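Local coordinates for protein hydrogenase maturation factor (Thermoanaerobacter tengcongensis, PDB 3VTH) that probably transfers the carbamoyl group of carbamoyl phosphate, with ATP, to the C-terminal cysteine of HypE during maturation of [NiFe]-hydrogenases, at residues Tyr635-Leu640 / His674-Asn679. Numbering follows the deposited sequence.
Sequences YEYEIL and HNTVVN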
loop_
_atom_site.group_PDB
_atom_site.type_symbol
_atom_site.label_atom_id
_atom_site.label_comp_id
_atom_site.label_asym_id
_atom_site.label_seq_id
_atom_site.Cartn_x
_atom_site.Cartn_y
_atom_site.Cartn_z
ATOM N N TYR A 635 -28.849 17.603 2.546
ATOM C CA TYR A 635 -29.367 18.254 3.731
ATOM C C TYR A 635 -28.859 19.694 3.815
ATOM O O TYR A 635 -27.787 20.008 3.306
ATOM C CB TYR A 635 -28.940 17.465 4.978
ATOM C CG TYR A 635 -29.576 16.097 5.057
ATOM C CD1 TYR A 635 -30.952 15.968 5.267
ATOM C CD2 TYR A 635 -28.819 14.933 4.905
ATOM C CE1 TYR A 635 -31.550 14.737 5.347
ATOM C CE2 TYR A 635 -29.417 13.678 4.975
ATOM C CZ TYR A 635 -30.788 13.595 5.199
ATOM O OH TYR A 635 -31.422 12.378 5.272
ATOM N N GLU A 636 -29.640 20.552 4.454
ATOM C CA GLU A 636 -29.233 21.918 4.733
ATOM C C GLU A 636 -28.100 21.971 5.773
ATOM O O GLU A 636 -28.070 21.183 6.727
ATOM C CB GLU A 636 -30.440 22.717 5.223
ATOM C CG GLU A 636 -30.174 24.201 5.422
ATOM C CD GLU A 636 -31.008 24.811 6.543
ATOM O OE1 GLU A 636 -31.620 25.875 6.317
ATOM O OE2 GLU A 636 -31.044 24.234 7.656
ATOM N N TYR A 637 -27.169 22.895 5.565
ATOM C CA TYR A 637 -26.107 23.176 6.530
ATOM C C TYR A 637 -25.920 24.679 6.669
ATOM O O TYR A 637 -26.393 25.467 5.845
ATOM C CB TYR A 637 -24.778 22.535 6.115
ATOM C CG TYR A 637 -24.390 22.879 4.703
ATOM C CD1 TYR A 637 -23.613 24.006 4.413
ATOM C CD2 TYR A 637 -24.821 22.080 3.651
ATOM C CE1 TYR A 637 -23.290 24.320 3.097
ATOM C CE2 TYR A 637 -24.496 22.371 2.362
ATOM C CZ TYR A 637 -23.739 23.482 2.088
ATOM O OH TYR A 637 -23.448 23.720 0.785
ATOM N N GLU A 638 -25.198 25.055 7.714
ATOM C CA GLU A 638 -24.980 26.440 8.068
ATOM C C GLU A 638 -23.492 26.561 8.358
ATOM O O GLU A 638 -22.920 25.689 9.016
ATOM C CB GLU A 638 -25.826 26.756 9.308
ATOM C CG GLU A 638 -25.498 28.052 10.025
ATOM C CD GLU A 638 -26.463 28.345 11.164
ATOM O OE1 GLU A 638 -27.565 28.870 10.886
ATOM O OE2 GLU A 638 -26.117 28.058 12.333
ATOM N N ILE A 639 -22.863 27.623 7.850
ATOM C CA ILE A 639 -21.450 27.884 8.146
ATOM C C ILE A 639 -21.393 29.150 8.984
ATOM O O ILE A 639 -21.896 30.205 8.566
ATOM C CB ILE A 639 -20.578 28.061 6.871
ATOM C CG1 ILE A 639 -20.696 26.839 5.956
ATOM C CG2 ILE A 639 -19.101 28.315 7.236
ATOM C CD1 ILE A 639 -20.074 27.048 4.574
ATOM N N LEU A 640 -20.811 29.038 10.175
ATOM C CA LEU A 640 -20.617 30.201 11.031
ATOM C C LEU A 640 -19.144 30.628 11.025
ATOM O O LEU A 640 -18.239 29.812 11.258
ATOM C CB LEU A 640 -21.111 29.928 12.459
ATOM C CG LEU A 640 -22.563 29.484 12.686
ATOM C CD1 LEU A 640 -22.840 29.370 14.195
ATOM C CD2 LEU A 640 -23.573 30.456 12.037
ATOM N N HIS A 674 -23.956 11.864 2.203
ATOM C CA HIS A 674 -22.703 11.961 1.419
ATOM C C HIS A 674 -22.701 13.270 0.610
ATOM O O HIS A 674 -21.710 14.002 0.589
ATOM C CB HIS A 674 -22.537 10.769 0.472
ATOM C CG HIS A 674 -22.012 9.522 1.123
ATOM N ND1 HIS A 674 -22.805 8.681 1.874
ATOM C CD2 HIS A 674 -20.777 8.959 1.104
ATOM C CE1 HIS A 674 -22.079 7.656 2.295
ATOM N NE2 HIS A 674 -20.846 7.798 1.836
ATOM N N ASN A 675 -23.827 13.564 -0.035
ATOM C CA ASN A 675 -23.949 14.780 -0.846
ATOM C C ASN A 675 -23.802 16.068 -0.044
ATOM O O ASN A 675 -23.264 17.059 -0.544
ATOM C CB ASN A 675 -25.282 14.813 -1.595
ATOM C CG ASN A 675 -25.373 13.777 -2.690
ATOM O OD1 ASN A 675 -24.358 13.311 -3.240
ATOM N ND2 ASN A 675 -26.606 13.403 -3.021
ATOM N N THR A 676 -24.303 16.051 1.188
ATOM C CA THR A 676 -24.163 17.165 2.114
ATOM C C THR A 676 -22.671 17.468 2.408
ATOM O O THR A 676 -22.220 18.622 2.324
ATOM C CB THR A 676 -24.917 16.876 3.420
ATOM O OG1 THR A 676 -26.283 16.559 3.113
ATOM C CG2 THR A 676 -24.878 18.102 4.362
ATOM N N VAL A 677 -21.919 16.435 2.752
ATOM C CA VAL A 677 -20.479 16.600 3.011
ATOM C C VAL A 677 -19.801 17.173 1.757
ATOM O O VAL A 677 -19.096 18.175 1.839
ATOM C CB VAL A 677 -19.828 15.283 3.435
ATOM C CG1 VAL A 677 -18.285 15.423 3.537
ATOM C CG2 VAL A 677 -20.437 14.795 4.759
ATOM N N VAL A 678 -20.075 16.577 0.598
ATOM C CA VAL A 678 -19.554 17.117 -0.658
ATOM C C VAL A 678 -19.895 18.593 -0.807
ATOM O O VAL A 678 -19.005 19.412 -1.079
ATOM C CB VAL A 678 -20.019 16.285 -1.896
ATOM C CG1 VAL A 678 -19.674 16.989 -3.231
ATOM C CG2 VAL A 678 -19.395 14.889 -1.839
ATOM N N ASN A 679 -21.168 18.936 -0.602
ATOM C CA ASN A 679 -21.637 20.291 -0.831
ATOM C C ASN A 679 -21.006 21.320 0.102
ATOM O O ASN A 679 -20.514 22.346 -0.376
ATOM C CB ASN A 679 -23.173 20.359 -0.814
ATOM C CG ASN A 679 -23.789 19.689 -2.039
ATOM O OD1 ASN A 679 -23.085 19.375 -2.995
ATOM N ND2 ASN A 679 -25.089 19.461 -2.012
#
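Thr676, on helix 666-692, fastens the loop at Tyr635-Tyr637 to the helix flank in a loop-on-helix contact within the second subdomain of the Kae1-like carbamoyltransferase region, away from the annotated sites. It illustrates how a helical threonine can divide its two branches between polar and apolar work. The hydroxyl accepts the backbone N-H of Tyr635, with 2.8 Å between Tyr635 N and Thr676 OG1 and a fairly straight angle of 162° at the hydrogen. With OG1 lying beside its own backbone N (chi1 -55°), the same oxygen also bonds to the carbonyl of Lys672, one turn earlier. The same rotation leaves CG2 of Thr676 anti to the backbone N, and this methyl lies 3.6 Å from Tyr635 O and 4.0 Å from Tyr637 CD2.

The two tyrosines meet the helix differently. Tyr635 presents a ring edge, CD2 resting 3.5 Å from Thr676 OG1, while its own hydroxyl reaches Asp659 on helix 649-662. Tyr637 brings its ring across the side chain of Asn679 at about a right angle, and CE2 of Tyr637 comes to 4.0 Å from Asn679 CB. Ring and Asn679 amide planes are 49° apart; Asn679 meets the ring through CB, while its OD1 is hydrogen-bonded to Lys716.

A valine here in place of Thr676 would probably keep much of the apolar packing but leave the N-H of Tyr635 without its acceptor and the carbonyl of Lys672 without its side-chain partner. The buried Tyr635 O, facing the methyl, has no hydrogen-bonding partner in the model. The threonine hydroxyl gives the one clear hydrogen bond across the contact, joining the loop backbone to a helix side chain that is itself tied to its own helix.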